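Local coordinates for glutathione S-transferase domain (Xanthobacter autotrophicus, PDB 4HZ2), which binds glutathione, forms a two-subunit assembly and probably acts as a transferase of the glutathione S-transferase family, at residues G32-K36 with E119-E124; K36-I40 with S88-L92; I40-H46 with F95-W101. All blocks are in the same frame, centred on the assembly; numbering follows the deposited sequence.

Contact 1: residues G32-K36 with E119-E124. With GSH (glutathione), chain F; GSH (glutathione), chain C.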
loop_
_atom_site.group_PDB
_atom_site.type_symbol
_atom_site.label_atom_id
_atom_site.label_comp_id
_atom_site.label_asym_id
_atom_site.label_seq_id
_atom_site.Cartn_x
_atom_site.Cartn_y
_atom_site.Cartn_z
ATOM N N GLY B 32 9.140 8.821 -8.846
ATOM C CA GLY B 32 8.920 9.245 -7.468
ATOM C C GLY B 32 9.179 8.119 -6.492
ATOM O O GLY B 32 9.700 8.359 -5.393
ATOM N N ASN B 33 8.792 6.895 -6.856
ATOM C CA ASN B 33 9.042 5.754 -5.944
ATOM C C ASN B 33 10.538 5.527 -5.752
ATOM O O ASN B 33 10.981 5.221 -4.638
ATOM C CB ASN B 33 8.335 4.478 -6.410
ATOM C CG ASN B 33 6.822 4.581 -6.264
ATOM O OD1 ASN B 33 6.321 5.070 -5.242
ATOM N ND2 ASN B 33 6.081 4.152 -7.295
ATOM N N CYS B 34 11.314 5.719 -6.816
ATOM C CA CYS B 34 12.766 5.569 -6.728
ATOM C C CYS B 34 13.377 6.739 -5.965
ATOM O O CYS B 34 14.315 6.542 -5.187
ATOM C CB CYS B 34 13.353 5.446 -8.138
ATOM S SG CYS B 34 12.784 3.898 -8.933
ATOM N N TRP B 35 12.827 7.944 -6.155
ATOM C CA TRP B 35 13.240 9.094 -5.369
ATOM C C TRP B 35 13.128 8.804 -3.849
ATOM O O TRP B 35 13.996 9.237 -3.068
ATOM C CB TRP B 35 12.441 10.357 -5.773
ATOM C CG TRP B 35 12.671 11.543 -4.904
ATOM C CD1 TRP B 35 13.563 12.576 -5.115
ATOM C CD2 TRP B 35 11.986 11.849 -3.679
ATOM N NE1 TRP B 35 13.482 13.488 -4.081
ATOM C CE2 TRP B 35 12.515 13.070 -3.195
ATOM C CE3 TRP B 35 10.988 11.199 -2.932
ATOM C CZ2 TRP B 35 12.070 13.658 -2.006
ATOM C CZ3 TRP B 35 10.546 11.786 -1.746
ATOM C CH2 TRP B 35 11.086 13.007 -1.301
ATOM N N LYS B 36 12.055 8.114 -3.418
ATOM C CA LYS B 36 11.879 7.816 -1.982
ATOM C C LYS B 36 13.116 7.094 -1.456
ATOM O O LYS B 36 13.620 7.409 -0.369
ATOM C CB LYS B 36 10.672 6.913 -1.703
ATOM C CG LYS B 36 9.315 7.562 -2.034
ATOM C CD LYS B 36 8.220 6.508 -2.052
ATOM C CE LYS B 36 6.859 7.011 -2.491
ATOM N NZ LYS B 36 5.881 5.880 -2.535
ATOM N N GLU B 119 -1.049 6.334 0.758
ATOM C CA GLU B 119 -0.267 6.702 -0.402
ATOM C C GLU B 119 -0.317 5.601 -1.486
ATOM O O GLU B 119 -0.481 5.872 -2.684
ATOM C CB GLU B 119 1.186 7.054 -0.016
ATOM C CG GLU B 119 1.955 7.629 -1.170
ATOM C CD GLU B 119 2.880 6.603 -1.863
ATOM O OE1 GLU B 119 3.074 5.492 -1.335
ATOM O OE2 GLU B 119 3.416 6.910 -2.955
ATOM N N GLN B 120 -0.136 4.358 -1.085
ATOM C CA GLN B 120 -0.036 3.292 -2.075
ATOM C C GLN B 120 -1.385 2.929 -2.691
ATOM O O GLN B 120 -1.452 2.471 -3.829
ATOM C CB GLN B 120 0.614 2.060 -1.429
ATOM C CG GLN B 120 2.120 2.226 -1.271
ATOM C CD GLN B 120 2.885 2.103 -2.556
ATOM O OE1 GLN B 120 2.842 1.049 -3.200
ATOM N NE2 GLN B 120 3.621 3.177 -2.939
ATOM N N TYR B 121 -2.453 3.110 -1.923
ATOM C CA TYR B 121 -3.758 2.646 -2.362
ATOM C C TYR B 121 -4.597 3.753 -3.018
ATOM O O TYR B 121 -5.327 3.501 -3.981
ATOM C CB TYR B 121 -4.557 2.074 -1.165
ATOM C CG TYR B 121 -5.682 1.199 -1.649
ATOM C CD1 TYR B 121 -6.983 1.695 -1.797
ATOM C CD2 TYR B 121 -5.426 -0.118 -2.046
ATOM C CE1 TYR B 121 -7.994 0.881 -2.284
ATOM C CE2 TYR B 121 -6.420 -0.934 -2.539
ATOM C CZ TYR B 121 -7.709 -0.441 -2.655
ATOM O OH TYR B 121 -8.682 -1.287 -3.163
ATOM N N SER B 122 -4.484 4.969 -2.485
ATOM C CA SER B 122 -5.427 6.049 -2.821
ATOM C C SER B 122 -4.785 7.240 -3.528
ATOM O O SER B 122 -5.498 8.131 -4.008
ATOM C CB SER B 122 -6.131 6.553 -1.549
ATOM O OG SER B 122 -6.923 5.534 -0.962
ATOM N N HIS B 123 -3.456 7.286 -3.604
ATOM C CA HIS B 123 -2.788 8.485 -4.106
ATOM C C HIS B 123 -1.885 8.140 -5.280
ATOM O O HIS B 123 -2.109 8.608 -6.408
ATOM C CB HIS B 123 -2.031 9.130 -2.941
ATOM C CG HIS B 123 -1.257 10.374 -3.266
ATOM N ND1 HIS B 123 0.002 10.353 -3.857
ATOM C CD2 HIS B 123 -1.517 11.682 -2.986
ATOM C CE1 HIS B 123 0.459 11.594 -3.952
ATOM N NE2 HIS B 123 -0.436 12.416 -3.413
ATOM N N GLU B 124 -0.878 7.301 -5.025
ATOM C CA GLU B 124 0.073 6.913 -6.077
ATOM C C GLU B 124 -0.615 6.416 -7.368
ATOM O O GLU B 124 -0.241 6.836 -8.469
ATOM C CB GLU B 124 1.057 5.852 -5.539
ATOM C CG GLU B 124 2.375 5.789 -6.305
ATOM C CD GLU B 124 2.356 4.808 -7.455
ATOM O OE1 GLU B 124 1.275 4.254 -7.756
ATOM O OE2 GLU B 124 3.412 4.600 -8.082
HETATM N N1 GSH F . 4.465 -0.673 -4.726
HETATM C CA1 GSH F . 5.701 -0.362 -5.527
HETATM C C1 GSH F . 6.614 0.585 -4.780
HETATM O O11 GSH F . 7.859 0.383 -4.816
HETATM O O12 GSH F . 6.097 1.567 -4.154
HETATM C CB1 GSH F . 5.362 0.245 -6.885
HETATM C CG1 GSH F . 6.654 0.518 -7.628
HETATM C CD1 GSH F . 6.429 0.728 -9.108
HETATM O OE1 GSH F . 5.286 0.851 -9.555
HETATM N N2 GSH F . 7.544 0.786 -9.860
HETATM C CA2 GSH F . 7.481 1.047 -11.298
HETATM C C2 GSH F . 7.981 -0.140 -12.078
HETATM O O2 GSH F . 8.985 -0.774 -11.693
HETATM C CB2 GSH F . 8.173 2.404 -11.612
HETATM S SG2 GSH F . 7.624 3.849 -10.598
HETATM N N3 GSH F . 7.307 -0.485 -13.182
HETATM C CA3 GSH F . 7.039 -1.879 -13.528
HETATM C C3 GSH F . 7.737 -2.376 -14.777
HETATM O O31 GSH F . 7.670 -3.599 -15.051
HETATM O O32 GSH F . 8.351 -1.554 -15.492
HETATM N N1 GSH C . -6.484 0.742 1.798
HETATM C CA1 GSH C . -7.794 0.468 2.449
HETATM C C1 GSH C . -7.618 -0.541 3.548
HETATM O O11 GSH C . -6.855 -1.499 3.307
HETATM O O12 GSH C . -8.186 -0.406 4.646
HETATM C CB1 GSH C . -8.830 -0.010 1.424
HETATM C CG1 GSH C . -10.181 -0.194 2.118
HETATM C CD1 GSH C . -11.351 -0.162 1.135
HETATM O OE1 GSH C . -11.165 -0.206 -0.062
HETATM N N2 GSH C . -12.585 -0.088 1.641
HETATM C CA2 GSH C . -13.747 0.074 0.780
HETATM C C2 GSH C . -14.555 1.280 1.136
HETATM O O2 GSH C . -14.797 1.474 2.299
HETATM C CB2 GSH C . -14.614 -1.176 0.852
HETATM S SG2 GSH C . -16.003 -1.168 -0.333
HETATM N N3 GSH C . -14.998 2.090 0.164
HETATM C CA3 GSH C . -16.161 2.911 0.471
HETATM C C3 GSH C . -16.175 4.274 -0.147
HETATM O O31 GSH C . -17.164 5.015 0.077
HETATM O O32 GSH C . -15.202 4.608 -0.847
#
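K36 crosses from helix 32-43 to meet E119 on helix 107-137, and N33, one turn earlier, meets E124; with the helix axes still 14.3 Å apart at closest approach, the gap is bridged by polar side-chain ends rather than by close backbones. From CB the K36 chain runs extended: CB lies against L92 and CD passes the polar ends of S88 and N89, all on helix 88-96, then CE comes 3.5 Å from E119 OE2, and NZ forms a salt bridge of 2.7 Å with E119 OE2. That ammonium approaches from above the carboxylate plane, 41° out of it. K36 NZ also donates to N33 OD1 at 2.9 Å, nearly in line with the carbonyl bond. N33 thereby has its amide rotation fixed from both ends, because N33 ND2 donates to E124 OE2 at 2.8 Å, on the anti side but well out of the carboxylate plane. The other oxygen of E124 is held by Y121 OH of the second subunit. Q120 bends at chi2 (-74°), which brings its amide back beside E119: Q120 NE2 donates to E119 OE1 at 2.9 Å, while Q120 OE1 accepts from glutathione N1 at 2.8 Å. The paired charges of K36 and E119 probably compensate each other in this buried place, favouring a charged K36. The junction lies between the thioredoxin-like and all-helical domains, where the transferase fold has its glutathione site.

Contact 2: residues K36-I40 with S88-L92. With GSH (glutathione), chain F.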
loop_
_atom_site.group_PDB
_atom_site.type_symbol
_atom_site.label_atom_id
_atom_site.label_comp_id
_atom_site.label_asym_id
_atom_site.label_seq_id
_atom_site.Cartn_x
_atom_site.Cartn_y
_atom_site.Cartn_z
ATOM N N LYS B 36 12.055 8.114 -3.418
ATOM C CA LYS B 36 11.879 7.816 -1.982
ATOM C C LYS B 36 13.116 7.094 -1.456
ATOM O O LYS B 36 13.620 7.409 -0.369
ATOM C CB LYS B 36 10.672 6.913 -1.703
ATOM C CG LYS B 36 9.315 7.562 -2.034
ATOM C CD LYS B 36 8.220 6.508 -2.052
ATOM C CE LYS B 36 6.859 7.011 -2.491
ATOM N NZ LYS B 36 5.881 5.880 -2.535
ATOM N N ALA B 37 13.562 6.102 -2.227
ATOM C CA ALA B 37 14.681 5.271 -1.792
ATOM C C ALA B 37 15.962 6.110 -1.739
ATOM O O ALA B 37 16.679 6.088 -0.725
ATOM C CB ALA B 37 14.886 4.043 -2.695
ATOM N N ALA B 38 16.271 6.835 -2.816
ATOM C CA ALA B 38 17.479 7.662 -2.821
ATOM C C ALA B 38 17.429 8.704 -1.695
ATOM O O ALA B 38 18.446 8.961 -1.006
ATOM C CB ALA B 38 17.694 8.331 -4.173
ATOM N N GLN B 39 16.266 9.326 -1.519
ATOM C CA GLN B 39 16.159 10.388 -0.548
ATOM C C GLN B 39 16.364 9.900 0.881
ATOM O O GLN B 39 17.065 10.559 1.668
ATOM C CB GLN B 39 14.777 11.058 -0.671
ATOM C CG GLN B 39 14.571 12.257 0.241
ATOM C CD GLN B 39 15.486 13.425 -0.129
ATOM O OE1 GLN B 39 15.165 14.270 -1.005
ATOM N NE2 GLN B 39 16.627 13.487 0.530
ATOM N N ILE B 40 15.763 8.761 1.256
ATOM C CA ILE B 40 15.973 8.286 2.631
ATOM C C ILE B 40 17.410 7.775 2.836
ATOM O O ILE B 40 17.970 7.929 3.918
ATOM C CB ILE B 40 14.947 7.205 3.050
ATOM C CG1 ILE B 40 14.933 7.029 4.559
ATOM C CG2 ILE B 40 15.174 5.900 2.296
ATOM C CD1 ILE B 40 14.492 8.273 5.309
ATOM N N SER B 88 9.031 0.685 -2.270
ATOM C CA SER B 88 9.566 1.969 -1.833
ATOM C C SER B 88 9.179 2.338 -0.406
ATOM O O SER B 88 9.987 2.920 0.305
ATOM C CB SER B 88 9.207 3.095 -2.819
ATOM O OG SER B 88 7.810 3.298 -2.856
ATOM N N ASN B 89 7.934 2.071 0.003
ATOM C CA ASN B 89 7.545 2.476 1.343
ATOM C C ASN B 89 8.152 1.555 2.424
ATOM O O ASN B 89 8.389 1.985 3.581
ATOM C CB ASN B 89 6.028 2.575 1.473
ATOM C CG ASN B 89 5.438 3.799 0.734
ATOM O OD1 ASN B 89 6.155 4.602 0.145
ATOM N ND2 ASN B 89 4.125 3.935 0.796
ATOM N N ALA B 90 8.407 0.294 2.059
ATOM C CA ALA B 90 9.163 -0.631 2.947
ATOM C C ALA B 90 10.610 -0.185 3.040
ATOM O O ALA B 90 11.216 -0.277 4.104
ATOM C CB ALA B 90 9.085 -2.078 2.433
ATOM N N ILE B 91 11.164 0.326 1.943
ATOM C CA ILE B 91 12.547 0.869 1.972
ATOM C C ILE B 91 12.610 2.113 2.884
ATOM O O ILE B 91 13.546 2.304 3.667
ATOM C CB ILE B 91 13.035 1.183 0.551
ATOM C CG1 ILE B 91 13.237 -0.135 -0.207
ATOM C CG2 ILE B 91 14.337 2.004 0.559
ATOM C CD1 ILE B 91 13.270 0.001 -1.719
ATOM N N LEU B 92 11.579 2.963 2.829
ATOM C CA LEU B 92 11.537 4.096 3.743
ATOM C C LEU B 92 11.517 3.623 5.190
ATOM O O LEU B 92 12.247 4.147 6.020
ATOM C CB LEU B 92 10.276 4.948 3.520
ATOM C CG LEU B 92 10.193 5.879 2.281
ATOM C CD1 LEU B 92 8.794 6.499 2.073
ATOM C CD2 LEU B 92 11.327 6.942 2.290
HETATM N N1 GSH F . 4.465 -0.673 -4.726
HETATM C CA1 GSH F . 5.701 -0.362 -5.527
HETATM C C1 GSH F . 6.614 0.585 -4.780
HETATM O O11 GSH F . 7.859 0.383 -4.816
HETATM O O12 GSH F . 6.097 1.567 -4.154
HETATM C CB1 GSH F . 5.362 0.245 -6.885
HETATM C CG1 GSH F . 6.654 0.518 -7.628
HETATM C CD1 GSH F . 6.429 0.728 -9.108
HETATM O OE1 GSH F . 5.286 0.851 -9.555
HETATM N N2 GSH F . 7.544 0.786 -9.860
HETATM C CA2 GSH F . 7.481 1.047 -11.298
HETATM C C2 GSH F . 7.981 -0.140 -12.078
HETATM O O2 GSH F . 8.985 -0.774 -11.693
HETATM C CB2 GSH F . 8.173 2.404 -11.612
HETATM S SG2 GSH F . 7.624 3.849 -10.598
HETATM N N3 GSH F . 7.307 -0.485 -13.182
HETATM C CA3 GSH F . 7.039 -1.879 -13.528
HETATM C C3 GSH F . 7.737 -2.376 -14.777
HETATM O O31 GSH F . 7.670 -3.599 -15.051
HETATM O O32 GSH F . 8.351 -1.554 -15.492
#
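L92 CD2 sits 3.7 Å from I40 CB, and with I91 it makes the apolar centre between helices 32-43 and 88-96. The same methyl, L92 CD2, also rests 3.5 Å from the backbone O of K36, so this branch lies against the turn from K36 to I40. Beside it, I91 CG2 touches A37 CB at 3.9 Å; chi1 of -69° in I91 sets that methyl anti to the backbone N. A37 lies where the backbones are close, its CA 6.1 Å from the CA of S88. The segment axes run 9.0 Å apart and nearly parallel, at 11°.

Outward, the aliphatic part of K36 passes S88 and N89 before K36 NZ donates to N89 OD1 at 3.0 Å, tilted 32° from the carbonyl plane, and to S88 OG; the same NZ is salt-bridged to E119 of helix 107-137. N89 ND2 turns to E119 as well. S88 faces glutathione: S88 N donates to glutathione O11 at 2.8 Å and its OG donates to O12, gripping both carboxylate oxygens at the N-terminus of helix 88-96, where the helix dipole probably helps. This is the gamma-glutamyl carboxylate site of the thioredoxin-like domain of glutathione transferases.

Contact 3: residues I40-H46 with F95-W101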
loop_
_atom_site.group_PDB
_atom_site.type_symbol
_atom_site.label_atom_id
_atom_site.label_comp_id
_atom_site.label_asym_id
_atom_site.label_seq_id
_atom_site.Cartn_x
_atom_site.Cartn_y
_atom_site.Cartn_z
ATOM N N ILE B 40 15.763 8.761 1.256
ATOM C CA ILE B 40 15.973 8.286 2.631
ATOM C C ILE B 40 17.410 7.775 2.836
ATOM O O ILE B 40 17.970 7.929 3.918
ATOM C CB ILE B 40 14.947 7.205 3.050
ATOM C CG1 ILE B 40 14.933 7.029 4.559
ATOM C CG2 ILE B 40 15.174 5.900 2.296
ATOM C CD1 ILE B 40 14.492 8.273 5.309
ATOM N N LEU B 41 18.006 7.169 1.813
ATOM C CA LEU B 41 19.429 6.769 1.928
ATOM C C LEU B 41 20.348 7.973 2.153
ATOM O O LEU B 41 21.259 7.956 3.002
ATOM C CB LEU B 41 19.879 5.965 0.706
ATOM C CG LEU B 41 19.252 4.581 0.616
ATOM C CD1 LEU B 41 19.739 3.834 -0.614
ATOM C CD2 LEU B 41 19.578 3.783 1.867
ATOM N N SER B 42 20.103 9.041 1.410
ATOM C CA SER B 42 20.929 10.227 1.563
ATOM C C SER B 42 20.686 10.881 2.932
ATOM O O SER B 42 21.650 11.296 3.590
ATOM C CB SER B 42 20.740 11.215 0.394
ATOM O OG SER B 42 19.490 11.885 0.438
ATOM N N LEU B 43 19.423 10.948 3.374
ATOM C CA LEU B 43 19.083 11.550 4.676
ATOM C C LEU B 43 19.715 10.788 5.844
ATOM O O LEU B 43 20.031 11.364 6.894
ATOM C CB LEU B 43 17.555 11.621 4.874
ATOM C CG LEU B 43 16.877 12.691 4.021
ATOM C CD1 LEU B 43 15.366 12.482 4.017
ATOM C CD2 LEU B 43 17.242 14.076 4.563
ATOM N N THR B 44 19.901 9.485 5.670
ATOM C CA THR B 44 20.399 8.669 6.776
ATOM C C THR B 44 21.883 8.321 6.593
ATOM O O THR B 44 22.430 7.484 7.313
ATOM C CB THR B 44 19.559 7.391 6.966
ATOM O OG1 THR B 44 19.582 6.620 5.755
ATOM C CG2 THR B 44 18.121 7.756 7.349
ATOM N N GLY B 45 22.542 8.982 5.638
ATOM C CA GLY B 45 24.008 8.931 5.581
ATOM C C GLY B 45 24.579 7.757 4.816
ATOM O O GLY B 45 25.754 7.440 4.964
ATOM N N HIS B 46 23.759 7.107 3.997
ATOM C CA HIS B 46 24.237 5.955 3.237
ATOM C C HIS B 46 24.721 6.348 1.849
ATOM O O HIS B 46 23.985 6.992 1.098
ATOM C CB HIS B 46 23.136 4.895 3.099
ATOM C CG HIS B 46 22.779 4.231 4.389
ATOM N ND1 HIS B 46 21.712 4.637 5.158
ATOM C CD2 HIS B 46 23.363 3.205 5.057
ATOM C CE1 HIS B 46 21.640 3.882 6.239
ATOM N NE2 HIS B 46 22.634 3.009 6.206
ATOM N N PHE B 95 15.197 1.968 6.346
ATOM C CA PHE B 95 16.286 2.913 6.630
ATOM C C PHE B 95 15.967 4.025 7.621
ATOM O O PHE B 95 16.876 4.594 8.214
ATOM C CB PHE B 95 16.856 3.476 5.333
ATOM C CG PHE B 95 17.539 2.425 4.511
ATOM C CD1 PHE B 95 16.872 1.836 3.442
ATOM C CD2 PHE B 95 18.814 1.960 4.865
ATOM C CE1 PHE B 95 17.459 0.836 2.700
ATOM C CE2 PHE B 95 19.420 0.946 4.117
ATOM C CZ PHE B 95 18.743 0.402 3.010
ATOM N N ALA B 96 14.683 4.350 7.811
ATOM C CA ALA B 96 14.349 5.402 8.751
ATOM C C ALA B 96 14.298 4.903 10.186
ATOM O O ALA B 96 14.317 5.698 11.130
ATOM C CB ALA B 96 13.049 6.043 8.358
ATOM N N GLU B 97 14.304 3.579 10.353
ATOM C CA GLU B 97 14.213 2.967 11.669
ATOM C C GLU B 97 15.336 3.482 12.566
ATOM O O GLU B 97 16.513 3.467 12.169
ATOM C CB GLU B 97 14.276 1.441 11.515
ATOM C CG GLU B 97 13.956 0.634 12.750
ATOM C CD GLU B 97 12.510 0.785 13.200
ATOM O OE1 GLU B 97 12.321 1.362 14.286
ATOM O OE2 GLU B 97 11.568 0.315 12.482
ATOM N N GLY B 98 14.980 3.951 13.766
ATOM C CA GLY B 98 15.957 4.483 14.748
ATOM C C GLY B 98 16.465 5.893 14.451
ATOM O O GLY B 98 17.426 6.363 15.071
ATOM N N THR B 99 15.830 6.564 13.487
ATOM C CA THR B 99 16.130 7.968 13.169
ATOM C C THR B 99 14.891 8.831 13.470
ATOM O O THR B 99 13.795 8.309 13.639
ATOM C CB THR B 99 16.512 8.170 11.679
ATOM O OG1 THR B 99 15.325 8.202 10.848
ATOM C CG2 THR B 99 17.453 7.072 11.211
ATOM N N PRO B 100 15.064 10.156 13.549
ATOM C CA PRO B 100 13.887 10.999 13.787
ATOM C C PRO B 100 12.889 10.945 12.632
ATOM O O PRO B 100 11.771 11.493 12.752
ATOM C CB PRO B 100 14.470 12.416 13.907
ATOM C CG PRO B 100 15.939 12.236 14.173
ATOM C CD PRO B 100 16.341 10.902 13.611
ATOM N N TRP B 101 13.240 10.302 11.516
ATOM C CA TRP B 101 12.262 10.214 10.399
ATOM C C TRP B 101 11.176 9.152 10.658
ATOM O O TRP B 101 10.183 9.070 9.905
ATOM C CB TRP B 101 12.967 9.907 9.064
ATOM C CG TRP B 101 13.703 11.102 8.574
ATOM C CD1 TRP B 101 15.045 11.403 8.744
ATOM C CD2 TRP B 101 13.127 12.212 7.888
ATOM N NE1 TRP B 101 15.319 12.625 8.182
ATOM C CE2 TRP B 101 14.159 13.147 7.658
ATOM C CE3 TRP B 101 11.834 12.494 7.433
ATOM C CZ2 TRP B 101 13.939 14.345 6.985
ATOM C CZ3 TRP B 101 11.611 13.686 6.763
ATOM C CH2 TRP B 101 12.665 14.596 6.536
#
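L41 lays its CD2 methyl over the centre of the F95 ring, 3.4 Å from the centroid and only 3° off the ring normal, a CH-pi contact in which all six ring carbons lie at nearly equal distance from the methyl. H46 forms an edge-to-face pair with F95: the edge of F95 is directed at the imidazole face, the centroids are 5.2 Å apart and the planes meet at 67°. The imidazole is fixed in rotation by T44, since H46 ND1 donates to T44 OG1 at 3.0 Å and the hydroxyl lies in the ring plane. T44 OG1 in turn donates to I40 O at 2.8 Å. Its chi1 of 59° places the hydroxyl between the backbone N and the carbonyl carbon, and the T44 N-H reaches the same I40 oxygen from the other face of its carbonyl plane.

These bonds accompany a Schellman motif that ends helix 32-43, with H46 N bonded to L41 O, G45 N to S42 O, and G45 at positive phi as the C-prime residue. Helices 32-43 and 88-96 of the thioredoxin-like domain end side by side here: helix 88-96 gives way to a type II turn from A96 to T99, and T99 OG1 accepts from W101 N in an ST turn while donating to A96 O.

Between the two ends the packing is apolar. I40 CD1 meets A96 CB at 4.0 Å, and T44 CG2 lies against T99 CG2. L43 crosses W101 at about a right angle and sets CD1 over the six-membered ring, 4.2 Å from its centroid, toward the rim. L181 of helix 178-187 touches I40, L43 and W101.

Overall arrangement
Helix 32-43 takes part in all three contacts, and the chemistry changes along it. Contact 1, its centre about 4 Å from the centre of the chain, is buried and almost wholly polar, joining the two domains through a salt bridge and hydrogen bonds. Contact 2 is also buried but mixed: apolar between its helices, polar at the end facing glutathione, and it shares K36 with contact 1, whose E119 also bonds N89. Contact 3 shares both helices and I40 with contact 2, yet its centre lies about 15 Å from the chain centre and it is only partly buried; aromatic and aliphatic groups meet there without hydrogen bonds between the segments. Contacts 1 and 2 touch the same glutathione, whereas contact 3 lies at the ends of both helices, the I40 side chain about 12 Å from the ligand.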